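Local coordinates for protein chitin deacetylase 1 (Bombyx mori, PDB 5ZNT) that removes acetyl groups from the N-acetyl-D-glucosamine residues of chitin, giving chitosan and acetate, as a zinc-dependent secreted enzyme of carbohydrate esterase family 4, at residues I131-S135 with L357-L361; S79-T83 with N366-L370. One frame throughout, in Å; residues are numbered along the deposited sequence.

Contact 1 of 2, residues I131-S135 with L357-L361. With NAG (2-acetamido-2-deoxy-beta-D-glucopyranose), chain B.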
loop_
_atom_site.group_PDB
_atom_site.type_symbol
_atom_site.label_atom_id
_atom_site.label_comp_id
_atom_site.label_asym_id
_atom_site.label_seq_id
_atom_site.Cartn_x
_atom_site.Cartn_y
_atom_site.Cartn_z
ATOM N N ILE A 131 -8.042 -12.476 6.567
ATOM C CA ILE A 131 -8.212 -12.312 5.123
ATOM C C ILE A 131 -8.102 -13.649 4.411
ATOM O O ILE A 131 -8.949 -13.993 3.573
ATOM C CB ILE A 131 -7.176 -11.333 4.559
ATOM C CG1 ILE A 131 -7.425 -9.913 5.103
ATOM C CG2 ILE A 131 -7.230 -11.342 3.028
ATOM C CD1 ILE A 131 -6.258 -8.957 4.788
ATOM N N GLU A 132 -7.025 -14.395 4.695
ATOM C CA GLU A 132 -6.785 -15.660 4.000
ATOM C C GLU A 132 -7.950 -16.614 4.203
ATOM O O GLU A 132 -8.388 -17.288 3.252
ATOM C CB GLU A 132 -5.471 -16.286 4.476
ATOM C CG GLU A 132 -4.221 -15.504 3.989
ATOM C CD GLU A 132 -2.887 -16.106 4.475
ATOM O OE1 GLU A 132 -2.895 -16.999 5.333
ATOM O OE2 GLU A 132 -1.817 -15.677 4.006
ATOM N N LYS A 133 -8.507 -16.645 5.423
ATOM C CA LYS A 133 -9.668 -17.496 5.662
ATOM C C LYS A 133 -10.925 -16.952 4.990
ATOM O O LYS A 133 -11.519 -17.625 4.139
ATOM C CB LYS A 133 -9.927 -17.681 7.157
ATOM C CG LYS A 133 -11.199 -18.512 7.414
ATOM C CD LYS A 133 -11.319 -18.935 8.884
ATOM C CE LYS A 133 -12.693 -19.640 9.115
ATOM N NZ LYS A 133 -12.803 -20.084 10.549
ATOM N N PHE A 134 -11.379 -15.757 5.381
ATOM C CA PHE A 134 -12.712 -15.335 4.958
ATOM C C PHE A 134 -12.773 -14.806 3.539
ATOM O O PHE A 134 -13.880 -14.713 2.994
ATOM C CB PHE A 134 -13.281 -14.332 5.954
ATOM C CG PHE A 134 -13.533 -14.975 7.270
ATOM C CD1 PHE A 134 -14.624 -15.838 7.426
ATOM C CD2 PHE A 134 -12.613 -14.839 8.306
ATOM C CE1 PHE A 134 -14.852 -16.496 8.629
ATOM C CE2 PHE A 134 -12.821 -15.501 9.522
ATOM C CZ PHE A 134 -13.949 -16.326 9.684
ATOM N N SER A 135 -11.637 -14.495 2.918
ATOM C CA SER A 135 -11.600 -14.214 1.484
ATOM C C SER A 135 -11.052 -15.397 0.690
ATOM O O SER A 135 -10.880 -15.281 -0.530
ATOM C CB SER A 135 -10.750 -12.965 1.203
ATOM O OG SER A 135 -11.397 -11.814 1.740
ATOM N N LEU A 357 -20.438 -9.539 8.975
ATOM C CA LEU A 357 -19.281 -9.938 8.197
ATOM C C LEU A 357 -19.800 -10.724 7.011
ATOM O O LEU A 357 -20.467 -11.750 7.192
ATOM C CB LEU A 357 -18.324 -10.780 9.044
ATOM C CG LEU A 357 -16.958 -11.072 8.430
ATOM C CD1 LEU A 357 -15.938 -11.266 9.564
ATOM C CD2 LEU A 357 -17.009 -12.319 7.558
ATOM N N GLN A 358 -19.517 -10.249 5.805
ATOM C CA GLN A 358 -19.946 -10.959 4.609
ATOM C C GLN A 358 -18.785 -11.796 4.074
ATOM O O GLN A 358 -17.634 -11.342 4.048
ATOM C CB GLN A 358 -20.464 -9.982 3.549
ATOM C CG GLN A 358 -21.571 -9.043 4.030
ATOM C CD GLN A 358 -21.011 -7.893 4.872
ATOM O OE1 GLN A 358 -19.814 -7.586 4.802
ATOM N NE2 GLN A 358 -21.864 -7.276 5.692
ATOM N N THR A 359 -19.087 -13.036 3.684
ATOM C CA THR A 359 -18.085 -13.987 3.227
ATOM C C THR A 359 -18.781 -15.075 2.416
ATOM O O THR A 359 -19.949 -15.399 2.663
ATOM C CB THR A 359 -17.325 -14.610 4.408
ATOM O OG1 THR A 359 -16.398 -15.593 3.939
ATOM C CG2 THR A 359 -18.291 -15.290 5.391
ATOM N N CYS A 360 -18.041 -15.661 1.472
ATOM C CA CYS A 360 -18.554 -16.835 0.773
ATOM C C CYS A 360 -18.481 -18.080 1.637
ATOM O O CYS A 360 -19.123 -19.087 1.313
ATOM C CB CYS A 360 -17.777 -17.072 -0.525
ATOM S SG CYS A 360 -18.041 -15.799 -1.759
ATOM N N LEU A 361 -17.700 -18.039 2.710
ATOM C CA LEU A 361 -17.632 -19.152 3.641
ATOM C C LEU A 361 -18.883 -19.189 4.515
ATOM O O LEU A 361 -19.592 -18.191 4.664
ATOM C CB LEU A 361 -16.400 -19.031 4.539
ATOM C CG LEU A 361 -15.060 -19.597 4.104
ATOM C CD1 LEU A 361 -14.521 -18.831 2.900
ATOM C CD2 LEU A 361 -14.111 -19.507 5.308
HETATM C C1 NAG B . -20.350 -7.648 0.124
HETATM C C2 NAG B . -21.681 -7.012 -0.223
HETATM C C3 NAG B . -22.371 -7.838 -1.308
HETATM C C4 NAG B . -21.435 -8.067 -2.494
HETATM C C5 NAG B . -20.065 -8.545 -2.021
HETATM C C6 NAG B . -19.034 -8.599 -3.125
HETATM C C7 NAG B . -22.422 -5.887 1.843
HETATM C C8 NAG B . -23.468 -5.866 2.918
HETATM N N2 NAG B . -22.550 -6.854 0.930
HETATM O O3 NAG B . -23.549 -7.145 -1.694
HETATM O O4 NAG B . -21.865 -9.178 -3.272
HETATM O O5 NAG B . -19.551 -7.676 -1.008
HETATM O O6 NAG B . -18.947 -7.349 -3.797
HETATM O O7 NAG B . -21.480 -5.080 1.822
HETATM O O HOH W 1 -15.545 -14.465 0.636
#
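One threonine hydroxyl ties the end of a helix to the end of a strand. Thr359 OG1 donates to the backbone Phe134 O at 2.8 Å. The same OG1 accepts from Leu361 N at 3.0 Å, which makes an ST turn as the chain leaves the strand. A water adds a backbone-to-backbone bridge: it donates to Phe134 O at 2.9 Å and accepts from Cys360 N at 2.9 Å. Phe134 O lies in the last turn of its helix, so it can accept from both. Apolar contacts lie beside this polar link. Phe134 CD1 is 4.3 Å from Leu357 CD2 and 4.3 Å from Leu361 CD2. Leu361 CD2 packs 3.7 Å from Lys133 CG, while the amino group of Lys133 reaches Thr374 and Asp376. The CA-to-CB bond of Gln358 points away, and its NE2 lies 3.5 Å from C8 of the NAG at Asn84. The contact joins helix 117-134 to the two-stranded antiparallel sheet 341-345/355-359, with Tyr85 of helix 85-93 touching both Phe134 and Leu357.

Contact 2 of 2, residues S79-T83 with N366-L370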
loop_
_atom_site.group_PDB
_atom_site.type_symbol
_atom_site.label_atom_id
_atom_site.label_comp_id
_atom_site.label_asym_id
_atom_site.label_seq_id
_atom_site.Cartn_x
_atom_site.Cartn_y
_atom_site.Cartn_z
ATOM N N SER A 79 -8.206 -3.022 6.836
ATOM C CA SER A 79 -8.434 -3.214 8.261
ATOM C C SER A 79 -9.709 -4.038 8.452
ATOM O O SER A 79 -10.590 -4.039 7.594
ATOM C CB SER A 79 -8.556 -1.857 8.987
ATOM O OG SER A 79 -9.619 -1.075 8.424
ATOM N N HIS A 80 -9.815 -4.713 9.610
ATOM C CA HIS A 80 -10.825 -5.765 9.784
ATOM C C HIS A 80 -12.230 -5.208 9.979
ATOM O O HIS A 80 -13.177 -5.667 9.337
ATOM C CB HIS A 80 -10.434 -6.655 10.970
ATOM C CG HIS A 80 -11.462 -7.690 11.345
ATOM N ND1 HIS A 80 -12.078 -8.515 10.420
ATOM C CD2 HIS A 80 -11.961 -8.043 12.554
ATOM C CE1 HIS A 80 -12.906 -9.337 11.049
ATOM N NE2 HIS A 80 -12.852 -9.073 12.346
ATOM N N LYS A 81 -12.414 -4.248 10.899
ATOM C CA LYS A 81 -13.771 -3.982 11.363
ATOM C C LYS A 81 -14.620 -3.429 10.230
ATOM O O LYS A 81 -14.220 -2.490 9.531
ATOM C CB LYS A 81 -13.772 -3.011 12.561
ATOM C CG LYS A 81 -15.012 -3.145 13.458
ATOM C CD LYS A 81 -14.960 -2.090 14.615
ATOM C CE LYS A 81 -16.051 -2.333 15.634
ATOM N NZ LYS A 81 -15.926 -1.415 16.837
ATOM N N TYR A 82 -15.799 -4.035 10.043
ATOM C CA TYR A 82 -16.784 -3.701 9.019
ATOM C C TYR A 82 -16.377 -4.111 7.612
ATOM O O TYR A 82 -17.046 -3.730 6.651
ATOM C CB TYR A 82 -17.127 -2.206 9.009
ATOM C CG TYR A 82 -17.436 -1.648 10.387
ATOM C CD1 TYR A 82 -18.495 -2.163 11.154
ATOM C CD2 TYR A 82 -16.684 -0.597 10.917
ATOM C CE1 TYR A 82 -18.787 -1.627 12.432
ATOM C CE2 TYR A 82 -16.959 -0.068 12.174
ATOM C CZ TYR A 82 -18.012 -0.575 12.926
ATOM O OH TYR A 82 -18.264 -0.037 14.182
ATOM N N THR A 83 -15.314 -4.885 7.447
ATOM C CA THR A 83 -14.899 -5.251 6.105
ATOM C C THR A 83 -15.777 -6.374 5.565
ATOM O O THR A 83 -16.236 -7.239 6.313
ATOM C CB THR A 83 -13.429 -5.643 6.108
ATOM O OG1 THR A 83 -12.681 -4.434 6.091
ATOM C CG2 THR A 83 -13.027 -6.518 4.894
ATOM N N ASN A 366 -17.938 -17.156 16.117
ATOM C CA ASN A 366 -17.486 -16.015 16.905
ATOM C C ASN A 366 -17.048 -14.911 15.940
ATOM O O ASN A 366 -16.550 -15.207 14.852
ATOM C CB ASN A 366 -16.302 -16.513 17.794
ATOM C CG ASN A 366 -15.842 -15.519 18.810
ATOM O OD1 ASN A 366 -16.640 -14.874 19.484
ATOM N ND2 ASN A 366 -14.522 -15.375 18.930
ATOM N N TYR A 367 -17.198 -13.647 16.324
ATOM C CA TYR A 367 -16.638 -12.560 15.509
ATOM C C TYR A 367 -15.104 -12.546 15.596
ATOM O O TYR A 367 -14.560 -12.403 16.699
ATOM C CB TYR A 367 -17.189 -11.218 15.968
ATOM C CG TYR A 367 -16.661 -10.074 15.159
ATOM C CD1 TYR A 367 -16.897 -10.006 13.789
ATOM C CD2 TYR A 367 -15.946 -9.062 15.760
ATOM C CE1 TYR A 367 -16.417 -8.954 13.035
ATOM C CE2 TYR A 367 -15.476 -7.992 15.018
ATOM C CZ TYR A 367 -15.705 -7.956 13.670
ATOM O OH TYR A 367 -15.207 -6.903 12.947
ATOM N N PRO A 368 -14.372 -12.711 14.493
ATOM C CA PRO A 368 -12.897 -12.719 14.572
ATOM C C PRO A 368 -12.361 -11.442 15.202
ATOM O O PRO A 368 -12.865 -10.347 14.936
ATOM C CB PRO A 368 -12.456 -12.836 13.108
ATOM C CG PRO A 368 -13.660 -13.516 12.423
ATOM C CD PRO A 368 -14.871 -12.953 13.129
ATOM N N TRP A 369 -11.341 -11.593 16.045
ATOM C CA TRP A 369 -10.643 -10.451 16.630
ATOM C C TRP A 369 -9.248 -10.901 17.052
ATOM O O TRP A 369 -8.791 -11.997 16.696
ATOM C CB TRP A 369 -11.451 -9.849 17.798
ATOM C CG TRP A 369 -11.157 -8.346 18.091
ATOM C CD1 TRP A 369 -10.471 -7.825 19.169
ATOM C CD2 TRP A 369 -11.555 -7.219 17.292
ATOM N NE1 TRP A 369 -10.424 -6.440 19.083
ATOM C CE2 TRP A 369 -11.095 -6.044 17.957
ATOM C CE3 TRP A 369 -12.257 -7.086 16.085
ATOM C CZ2 TRP A 369 -11.290 -4.763 17.438
ATOM C CZ3 TRP A 369 -12.475 -5.800 15.571
ATOM C CH2 TRP A 369 -11.991 -4.651 16.257
ATOM N N LEU A 370 -8.563 -10.049 17.818
ATOM C CA LEU A 370 -7.148 -10.261 18.159
ATOM C C LEU A 370 -6.875 -11.656 18.711
ATOM O O LEU A 370 -5.906 -12.314 18.314
ATOM C CB LEU A 370 -6.703 -9.232 19.205
ATOM C CG LEU A 370 -6.365 -7.811 18.770
ATOM C CD1 LEU A 370 -6.114 -6.971 20.038
ATOM C CD2 LEU A 370 -5.140 -7.839 17.875
#
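Neither segment is regular helix or strand. Residues His80 to Thr83 form a type II beta turn, closed by Thr83 N to His80 O at 3.0 Å. Tyr82 takes the positive phi of this turn type, at 72°. Thr83 OG1 also donates to Ser79 O at 2.6 Å. Segment 366-370 is extended from Asn366 to Trp369. The backbones stay well apart, with His80 CA and Trp369 CA 8.3 Å from each other, so side chains fill the gap. His80 is central. Its NE2 donates to Pro368 O at 2.9 Å, and its ND1 is hydrogen-bonded to Tyr85. The turn follows strand 75-78 of the parallel sheet in the CE4 deacetylase domain and leads into helix 85-93; here it meets the loop after strand 355-359. His80, Tyr367 and Trp369 form an aromatic cluster. The His80 and Tyr367 rings are nearly parallel, at 19°, but slid apart, with centroids 4.9 Å from each other. Tyr367 OH lies over one face of the imidazole. Trp369 meets His80 rim to rim, with CE3 3.7 Å from His80 CD2. The aliphatic part of Lys81 completes the packing. Its CG is 3.8 Å from Tyr367 OH and 4.2 Å from Trp369 CZ3, at the edge of the indole. Its amino group forms a salt bridge with Glu353.

The two contacts are neighbours, with centres about 11 Å apart. In sequence they are nested: 79-83 comes first, then 131-135, 357-361 and 366-370. Each pairs part of the deacetylase domain with part of the C-terminal region. Phe134 CE2 is 3.6 Å from Pro368 CG, and Leu357 CD1 is 3.9 Å from His80 CE1. Helix 117-134 and strand 355-359 form contact 1 and also pack against side chains of contact 2. Together the contacts pack the hairpin and the loop after it on the deacetylase domain, the catalytic part of a longer protein. Contact 2 lies nearer the zinc site, with the Lys81 side chain about 7 Å from that of His105, while contact 1 borders the Asn84 glycan.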